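Local coordinates for protein condensin complex subunit 3 (Schizosaccharomyces pombe, PDB 5OQR) that serves as a regulatory subunit of condensin, the complex required to convert interphase chromatin into condensed, mitotic-like chromosomes, at residues V137-V142 / R176-L181; F165-D170 / L194-D199. All blocks are in the same frame, centred on the assembly; numbering follows the deposited sequence.

Interaction 1 (V137-V142 / R176-L181)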
ATOM      1  N   VAL A 137     -17.221 -22.646 -11.353  1.00 79.04           N
ATOM      2  CA  VAL A 137     -17.078 -24.024 -10.893  1.00 85.39           C
ATOM      3  C   VAL A 137     -16.103 -24.090  -9.726  1.00 75.08           C
ATOM      4  O   VAL A 137     -16.362 -24.750  -8.713  1.00 69.93           O
ATOM      5  CB  VAL A 137     -16.632 -24.931 -12.053  1.00 97.57           C
ATOM      6  CG1 VAL A 137     -16.463 -26.373 -11.580  1.00 97.53           C
ATOM      7  CG2 VAL A 137     -17.630 -24.860 -13.201  1.00 92.85           C
ATOM      8  N   ARG A 138     -14.960 -23.414  -9.855  1.00 82.81           N
ATOM      9  CA  ARG A 138     -13.981 -23.389  -8.774  1.00 79.45           C
ATOM     10  C   ARG A 138     -14.598 -22.851  -7.491  1.00 70.25           C
ATOM     11  O   ARG A 138     -14.410 -23.420  -6.409  1.00 62.93           O
ATOM     12  CB  ARG A 138     -12.778 -22.544  -9.185  1.00 86.50           C
ATOM     13  CG  ARG A 138     -11.878 -23.202 -10.213  1.00 96.06           C
ATOM     14  CD  ARG A 138     -10.783 -22.250 -10.652  1.00 89.11           C
ATOM     15  NE  ARG A 138     -11.231 -21.379 -11.737  1.00 94.19           N
ATOM     16  CZ  ARG A 138     -10.710 -20.188 -12.016  1.00 83.61           C
ATOM     17  NH1 ARG A 138      -9.721 -19.697 -11.282  1.00 88.14           N
ATOM     18  NH2 ARG A 138     -11.189 -19.478 -13.028  1.00 87.15           N
ATOM     19  N   LEU A 139     -15.337 -21.746  -7.594  1.00 66.35           N
ATOM     20  CA  LEU A 139     -15.969 -21.149  -6.424  1.00 69.73           C
ATOM     21  C   LEU A 139     -16.753 -22.193  -5.638  1.00 70.75           C
ATOM     22  O   LEU A 139     -16.498 -22.421  -4.452  1.00 70.57           O
ATOM     23  CB  LEU A 139     -16.881 -19.999  -6.862  1.00 70.41           C
ATOM     24  CG  LEU A 139     -17.223 -18.929  -5.819  1.00 70.19           C
ATOM     25  CD1 LEU A 139     -18.011 -17.809  -6.477  1.00 77.39           C
ATOM     26  CD2 LEU A 139     -17.995 -19.496  -4.635  1.00 71.11           C
ATOM     27  N   GLU A 140     -17.717 -22.842  -6.290  1.00 79.63           N
ATOM     28  CA  GLU A 140     -18.540 -23.830  -5.606  1.00 73.54           C
ATOM     29  C   GLU A 140     -17.765 -25.095  -5.266  1.00 70.90           C
ATOM     30  O   GLU A 140     -18.174 -25.832  -4.364  1.00 64.19           O
ATOM     31  CB  GLU A 140     -19.753 -24.181  -6.468  1.00 75.82           C
ATOM     32  CG  GLU A 140     -20.651 -23.000  -6.778  1.00 72.91           C
ATOM     33  CD  GLU A 140     -21.321 -22.437  -5.543  1.00 77.08           C
ATOM     34  OE1 GLU A 140     -21.271 -23.097  -4.485  1.00 77.13           O
ATOM     35  OE2 GLU A 140     -21.897 -21.332  -5.630  1.00 73.29           O
ATOM     36  N   ALA A 141     -16.658 -25.362  -5.962  1.00 71.45           N
ATOM     37  CA  ALA A 141     -15.911 -26.590  -5.714  1.00 67.51           C
ATOM     38  C   ALA A 141     -15.172 -26.528  -4.385  1.00 78.65           C
ATOM     39  O   ALA A 141     -15.188 -27.495  -3.615  1.00 81.52           O
ATOM     40  CB  ALA A 141     -14.935 -26.848  -6.860  1.00 78.48           C
ATOM     41  N   VAL A 142     -14.517 -25.402  -4.095  1.00 80.10           N
ATOM     42  CA  VAL A 142     -13.789 -25.282  -2.834  1.00 83.62           C
ATOM     43  C   VAL A 142     -14.758 -25.345  -1.662  1.00 82.12           C
ATOM     44  O   VAL A 142     -14.449 -25.918  -0.611  1.00 73.78           O
ATOM     45  CB  VAL A 142     -12.949 -23.989  -2.812  1.00 85.09           C
ATOM     46  CG1 VAL A 142     -12.023 -23.934  -4.023  1.00 80.91           C
ATOM     47  CG2 VAL A 142     -13.837 -22.753  -2.764  1.00 78.19           C
ATOM     48  N   ARG A 176     -10.959 -16.746  -4.497  1.00 72.38           N
ATOM     49  CA  ARG A 176     -10.088 -16.548  -3.344  1.00 76.31           C
ATOM     50  C   ARG A 176     -10.901 -16.322  -2.075  1.00 70.16           C
ATOM     51  O   ARG A 176     -10.612 -16.904  -1.025  1.00 61.64           O
ATOM     52  CB  ARG A 176      -9.149 -15.368  -3.593  1.00 75.74           C
ATOM     53  CG  ARG A 176      -8.103 -15.623  -4.660  1.00 77.76           C
ATOM     54  CD  ARG A 176      -6.986 -14.593  -4.605  1.00 74.61           C
ATOM     55  NE  ARG A 176      -7.466 -13.231  -4.824  1.00 71.10           N
ATOM     56  CZ  ARG A 176      -7.786 -12.731  -6.013  1.00 77.39           C
ATOM     57  NH1 ARG A 176      -8.210 -11.479  -6.116  1.00 67.35           N
ATOM     58  NH2 ARG A 176      -7.698 -13.484  -7.099  1.00 88.90           N
ATOM     59  N   ARG A 177     -11.931 -15.477  -2.157  1.00 65.74           N
ATOM     60  CA  ARG A 177     -12.743 -15.194  -0.978  1.00 69.11           C
ATOM     61  C   ARG A 177     -13.420 -16.455  -0.460  1.00 66.64           C
ATOM     62  O   ARG A 177     -13.503 -16.669   0.755  1.00 72.31           O
ATOM     63  CB  ARG A 177     -13.784 -14.121  -1.299  1.00 68.82           C
ATOM     64  CG  ARG A 177     -14.718 -13.832  -0.136  1.00 71.93           C
ATOM     65  CD  ARG A 177     -15.348 -12.452  -0.218  1.00 66.11           C
ATOM     66  NE  ARG A 177     -16.441 -12.386  -1.186  1.00 86.84           N
ATOM     67  CZ  ARG A 177     -16.370 -11.837  -2.395  1.00 93.88           C
ATOM     68  NH1 ARG A 177     -15.246 -11.282  -2.831  1.00 84.32           N
ATOM     69  NH2 ARG A 177     -17.440 -11.837  -3.181  1.00 99.82           N
ATOM     70  N   SER A 178     -13.913 -17.302  -1.364  1.00 68.68           N
ATOM     71  CA  SER A 178     -14.539 -18.548  -0.936  1.00 68.73           C
ATOM     72  C   SER A 178     -13.540 -19.434  -0.205  1.00 66.78           C
ATOM     73  O   SER A 178     -13.860 -20.017   0.836  1.00 64.19           O
ATOM     74  CB  SER A 178     -15.126 -19.280  -2.140  1.00 69.22           C
ATOM     75  OG  SER A 178     -15.865 -20.417  -1.732  1.00 67.19           O
ATOM     76  N   VAL A 179     -12.321 -19.548  -0.738  1.00 66.46           N
ATOM     77  CA  VAL A 179     -11.276 -20.293  -0.042  1.00 70.82           C
ATOM     78  C   VAL A 179     -10.947 -19.609   1.276  1.00 76.51           C
ATOM     79  O   VAL A 179     -10.736 -20.264   2.305  1.00 69.86           O
ATOM     80  CB  VAL A 179     -10.021 -20.424  -0.928  1.00 71.97           C
ATOM     81  CG1 VAL A 179      -9.048 -21.407  -0.311  1.00 80.17           C
ATOM     82  CG2 VAL A 179     -10.378 -20.860  -2.344  1.00 73.14           C
ATOM     83  N   LEU A 180     -10.904 -18.278   1.262  1.00 72.01           N
ATOM     84  CA  LEU A 180     -10.568 -17.517   2.458  1.00 73.27           C
ATOM     85  C   LEU A 180     -11.600 -17.712   3.559  1.00 75.77           C
ATOM     86  O   LEU A 180     -11.272 -17.587   4.745  1.00 75.10           O
ATOM     87  CB  LEU A 180     -10.444 -16.038   2.091  1.00 74.96           C
ATOM     88  CG  LEU A 180     -10.139 -15.018   3.188  1.00 66.33           C
ATOM     89  CD1 LEU A 180      -8.967 -15.454   4.050  1.00 62.70           C
ATOM     90  CD2 LEU A 180      -9.864 -13.670   2.542  1.00 65.68           C
ATOM     91  N   LEU A 181     -12.841 -18.028   3.195  1.00 74.90           N
ATOM     92  CA  LEU A 181     -13.932 -18.101   4.157  1.00 78.85           C
ATOM     93  C   LEU A 181     -14.180 -19.503   4.699  1.00 83.17           C
ATOM     94  O   LEU A 181     -14.949 -19.646   5.656  1.00 84.54           O
ATOM     95  CB  LEU A 181     -15.223 -17.578   3.521  1.00 75.41           C
ATOM     96  CG  LEU A 181     -15.505 -16.086   3.702  1.00 77.84           C
ATOM     97  CD1 LEU A 181     -16.617 -15.641   2.770  1.00 74.52           C
ATOM     98  CD2 LEU A 181     -15.873 -15.788   5.146  1.00 90.42           C
TER
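S178 projects from helix 173-182 into the notch formed by L139 and V142 on the neighbouring helix 135-145, an example consistent with a small residue easing the side-by-side packing of two nearly parallel helices in a HEAT solenoid. Its OG makes a weak hydrogen bond of 3.4 Å to L139 O, reaching a backbone carbonyl of the facing helix. Around this polar tip the wall is hydrocarbon: V142 CG2 lies 3.3 Å from S178 OG, and L139 CD2 approaches the same oxygen at 3.7 Å. The hydroxyl is thus set between two methyls as well as against the carbonyl. With chi1 at -174°, OG swings away from the backbone N of S178 and points at the facing helix. Just beyond, the two valines cross at about a right angle, with V142 CG1 meeting V179 CG2 at 3.9 Å. V142 (chi1 -55°) divides its branches, CG2 going to the serine and CG1 to the valine, so one side chain serves both halves of the contact.

The local helix axes approach to 8.8 Å and differ in direction by only 5°, the nearly parallel relation of equivalent helices in successive repeats. Segment 137-142 belongs to HEAT 3 and 176-181 to HEAT 4. Helix 158-169 closes the apolar side, where V142 packs on L166 and V179 on L163 and L167. The row continues on both flanks: E140 of helix 135-145 touches helix 94-108, while R177 and L180 of helix 173-182 touch helix 202-212.

Interaction 2 (F165-D170 / L194-D199)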
ATOM      1  N   PHE A 165      -3.140 -22.920  -2.221  1.00105.59           N
ATOM      2  CA  PHE A 165      -2.604 -22.681  -3.554  1.00108.82           C
ATOM      3  C   PHE A 165      -3.534 -21.799  -4.379  1.00105.71           C
ATOM      4  O   PHE A 165      -3.074 -20.902  -5.096  1.00103.59           O
ATOM      5  CB  PHE A 165      -2.359 -24.029  -4.232  1.00114.16           C
ATOM      6  CG  PHE A 165      -2.091 -23.943  -5.702  1.00120.17           C
ATOM      7  CD1 PHE A 165      -3.120 -24.101  -6.613  1.00122.97           C
ATOM      8  CD2 PHE A 165      -0.808 -23.732  -6.176  1.00120.51           C
ATOM      9  CE1 PHE A 165      -2.879 -24.034  -7.968  1.00117.75           C
ATOM     10  CE2 PHE A 165      -0.561 -23.664  -7.532  1.00128.08           C
ATOM     11  CZ  PHE A 165      -1.598 -23.818  -8.429  1.00123.35           C
ATOM     12  N   LEU A 166      -4.846 -22.031  -4.290  1.00108.16           N
ATOM     13  CA  LEU A 166      -5.802 -21.200  -5.016  1.00103.20           C
ATOM     14  C   LEU A 166      -5.982 -19.850  -4.335  1.00 95.56           C
ATOM     15  O   LEU A 166      -5.945 -18.804  -4.993  1.00 90.79           O
ATOM     16  CB  LEU A 166      -7.144 -21.923  -5.127  1.00101.79           C
ATOM     17  CG  LEU A 166      -7.149 -23.179  -5.997  1.00 96.66           C
ATOM     18  CD1 LEU A 166      -8.456 -23.918  -5.836  1.00 95.26           C
ATOM     19  CD2 LEU A 166      -6.916 -22.821  -7.455  1.00109.72           C
ATOM     20  N   LEU A 167      -6.191 -19.862  -3.020  1.00 96.94           N
ATOM     21  CA  LEU A 167      -6.257 -18.644  -2.221  1.00 92.81           C
ATOM     22  C   LEU A 167      -5.129 -17.694  -2.594  1.00 84.31           C
ATOM     23  O   LEU A 167      -5.306 -16.473  -2.603  1.00 72.13           O
ATOM     24  CB  LEU A 167      -6.179 -18.996  -0.734  1.00 92.79           C
ATOM     25  CG  LEU A 167      -6.056 -17.834   0.252  1.00 72.19           C
ATOM     26  CD1 LEU A 167      -7.337 -17.031   0.271  1.00 74.87           C
ATOM     27  CD2 LEU A 167      -5.713 -18.347   1.638  1.00 75.75           C
ATOM     28  N   GLN A 168      -3.968 -18.259  -2.908  1.00 96.69           N
ATOM     29  CA  GLN A 168      -2.753 -17.486  -3.114  1.00 89.49           C
ATOM     30  C   GLN A 168      -2.540 -17.080  -4.565  1.00 89.60           C
ATOM     31  O   GLN A 168      -1.953 -16.021  -4.821  1.00 87.35           O
ATOM     32  CB  GLN A 168      -1.560 -18.304  -2.617  1.00 98.54           C
ATOM     33  CG  GLN A 168      -0.208 -17.629  -2.728  1.00103.02           C
ATOM     34  CD  GLN A 168       0.930 -18.487  -2.182  1.00108.59           C
ATOM     35  OE1 GLN A 168       2.097 -18.198  -2.434  1.00124.85           O
ATOM     36  NE2 GLN A 168       0.603 -19.541  -1.437  1.00 96.63           N
ATOM     37  N   ASN A 169      -3.007 -17.886  -5.522  1.00101.76           N
ATOM     38  CA  ASN A 169      -2.720 -17.651  -6.930  1.00100.66           C
ATOM     39  C   ASN A 169      -3.947 -17.595  -7.829  1.00 96.27           C
ATOM     40  O   ASN A 169      -3.799 -17.260  -9.008  1.00 96.02           O
ATOM     41  CB  ASN A 169      -1.778 -18.739  -7.469  1.00 98.97           C
ATOM     42  CG  ASN A 169      -0.411 -18.697  -6.820  1.00 99.05           C
ATOM     43  OD1 ASN A 169      -0.157 -19.386  -5.833  1.00 98.58           O
ATOM     44  ND2 ASN A 169       0.479 -17.879  -7.370  1.00 96.97           N
ATOM     45  N   ASP A 170      -5.137 -17.906  -7.328  1.00 88.29           N
ATOM     46  CA  ASP A 170      -6.313 -17.908  -8.186  1.00 84.51           C
ATOM     47  C   ASP A 170      -6.542 -16.506  -8.751  1.00 79.87           C
ATOM     48  O   ASP A 170      -6.530 -15.529  -7.990  1.00 92.84           O
ATOM     49  CB  ASP A 170      -7.549 -18.364  -7.414  1.00 93.97           C
ATOM     50  CG  ASP A 170      -8.765 -18.512  -8.305  1.00 91.70           C
ATOM     51  OD1 ASP A 170      -9.301 -17.481  -8.764  1.00 83.02           O
ATOM     52  OD2 ASP A 170      -9.188 -19.662  -8.546  1.00 93.01           O
ATOM     53  N   LEU A 194      -3.376 -13.922   6.215  1.00 68.53           N
ATOM     54  CA  LEU A 194      -2.929 -12.569   6.518  1.00 61.15           C
ATOM     55  C   LEU A 194      -2.422 -11.864   5.268  1.00 61.63           C
ATOM     56  O   LEU A 194      -2.615 -10.653   5.111  1.00 64.64           O
ATOM     57  CB  LEU A 194      -1.846 -12.609   7.594  1.00 69.38           C
ATOM     58  CG  LEU A 194      -2.306 -12.493   9.051  1.00 67.99           C
ATOM     59  CD1 LEU A 194      -3.670 -13.134   9.292  1.00 67.19           C
ATOM     60  CD2 LEU A 194      -1.256 -13.102   9.973  1.00 79.38           C
ATOM     61  N   GLU A 195      -1.774 -12.601   4.366  1.00 71.91           N
ATOM     62  CA  GLU A 195      -1.375 -12.010   3.096  1.00 68.82           C
ATOM     63  C   GLU A 195      -2.574 -11.428   2.361  1.00 66.32           C
ATOM     64  O   GLU A 195      -2.440 -10.420   1.656  1.00 66.58           O
ATOM     65  CB  GLU A 195      -0.674 -13.053   2.228  1.00 74.59           C
ATOM     66  CG  GLU A 195      -0.113 -12.497   0.929  1.00 80.47           C
ATOM     67  CD  GLU A 195       0.545 -13.560   0.074  1.00 93.21           C
ATOM     68  OE1 GLU A 195      -0.037 -14.658  -0.063  1.00 93.66           O
ATOM     69  OE2 GLU A 195       1.646 -13.301  -0.457  1.00 98.63           O
ATOM     70  N   ARG A 196      -3.752 -12.035   2.518  1.00 71.58           N
ATOM     71  CA  ARG A 196      -4.942 -11.526   1.850  1.00 66.11           C
ATOM     72  C   ARG A 196      -5.343 -10.155   2.370  1.00 58.15           C
ATOM     73  O   ARG A 196      -6.080  -9.437   1.687  1.00 58.75           O
ATOM     74  CB  ARG A 196      -6.111 -12.496   2.017  1.00 73.67           C
ATOM     75  CG  ARG A 196      -5.799 -13.956   1.719  1.00 78.51           C
ATOM     76  CD  ARG A 196      -4.784 -14.154   0.598  1.00 76.23           C
ATOM     77  NE  ARG A 196      -5.081 -13.369  -0.594  1.00 62.44           N
ATOM     78  CZ  ARG A 196      -4.246 -13.227  -1.618  1.00 66.12           C
ATOM     79  NH1 ARG A 196      -3.058 -13.816  -1.595  1.00 66.40           N
ATOM     80  NH2 ARG A 196      -4.594 -12.493  -2.664  1.00 72.10           N
ATOM     81  N   ALA A 197      -4.877  -9.775   3.561  1.00 56.18           N
ATOM     82  CA  ALA A 197      -5.094  -8.418   4.041  1.00 52.09           C
ATOM     83  C   ALA A 197      -4.548  -7.375   3.078  1.00 52.36           C
ATOM     84  O   ALA A 197      -4.867  -6.191   3.229  1.00 52.32           O
ATOM     85  CB  ALA A 197      -4.459  -8.241   5.419  1.00 55.34           C
ATOM     86  N   ARG A 198      -3.733  -7.781   2.102  1.00 57.94           N
ATOM     87  CA  ARG A 198      -3.297  -6.905   1.022  1.00 69.69           C
ATOM     88  C   ARG A 198      -3.808  -7.382  -0.333  1.00 69.47           C
ATOM     89  O   ARG A 198      -3.225  -7.044  -1.367  1.00 68.08           O
ATOM     90  CB  ARG A 198      -1.771  -6.795   1.005  1.00 79.96           C
ATOM     91  CG  ARG A 198      -1.180  -6.116   2.231  1.00 76.99           C
ATOM     92  CD  ARG A 198      -1.610  -4.659   2.336  1.00 75.88           C
ATOM     93  NE  ARG A 198      -1.063  -3.841   1.257  1.00 84.71           N
ATOM     94  CZ  ARG A 198      -1.396  -2.572   1.040  1.00 93.40           C
ATOM     95  NH1 ARG A 198      -0.842  -1.905   0.037  1.00101.66           N
ATOM     96  NH2 ARG A 198      -2.284  -1.969   1.819  1.00 92.78           N
ATOM     97  N   ASP A 199      -4.885  -8.161  -0.344  1.00 62.79           N
ATOM     98  CA  ASP A 199      -5.493  -8.581  -1.597  1.00 66.46           C
ATOM     99  C   ASP A 199      -5.885  -7.362  -2.423  1.00 69.01           C
ATOM    100  O   ASP A 199      -6.140  -6.279  -1.891  1.00 67.01           O
ATOM    101  CB  ASP A 199      -6.721  -9.449  -1.325  1.00 71.88           C
ATOM    102  CG  ASP A 199      -7.219 -10.162  -2.565  1.00 67.48           C
ATOM    103  OD1 ASP A 199      -6.873 -11.347  -2.748  1.00 64.47           O
ATOM    104  OD2 ASP A 199      -7.957  -9.539  -3.357  1.00 67.19           O
TER
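D199 OD1 is gripped by two arginines: R196, whose side chain packs against L167, and R176 of helix 173-182. The R196 NH2 bond to D199 OD1 is 2.6 Å long and almost straight at 179°; it lies in the guanidinium plane but meets the carboxylate on its anti side, out of the carboxylate plane. E195, R196 and D199 form a salt-bridge network within segment 194-199 of this HEAT-repeat solenoid; helix 158-169, in HEAT 4, meets it by packing and through the carbonyl of L167.

Across the gap, L167 O sits 3.5 Å above the centre of the R196 guanidinium plane, so a carbonyl dipole faces the cation without a hydrogen bond and probably steadies its charge. R196 CG lies 3.7 Å from L167 CD1, the two side chains running alongside in opposing senses, and bends at chi2 and chi3 (-34° and -48°) then fold the guanidinium over L167 O. A leucine in place of R196 would probably leave D199 OD1 with R176 alone of the two arginines, cut E195 from the network, and deprive L167 O of the charge it faces.

E195 completes the network from the other side, R196 NH1 standing 3.5 Å from E195 OE1, while E195 OE2 forms a salt bridge to a basic side chain of the chain of another protein. The extended chain of Q168 passes this carboxylate, placing Q168 CG 4.0 Å from E195 OE1.

Overall arrangement
The pair illustrates how a solenoid varies its chemistry along neighbouring layers. Interaction 1 is buried and mainly apolar, relying on close helix packing with a single weak polar bond; interaction 2 is partly buried, mixes charge with L167 packing, and broadly meets the chain of another protein, which touches interaction 1 through R176. Their centres are 12 Å apart, and the segments alternate along the chain: helix 158-169, which supplies half of interaction 2, falls between the two helices of interaction 1. Arginines from the latter stitch the two together at D170, with R138 NH1 bridging to its OD2 and R176 NH2 probably bonded to its O. Apolar continuity comes from L180, whose CB packs on L167 CD1.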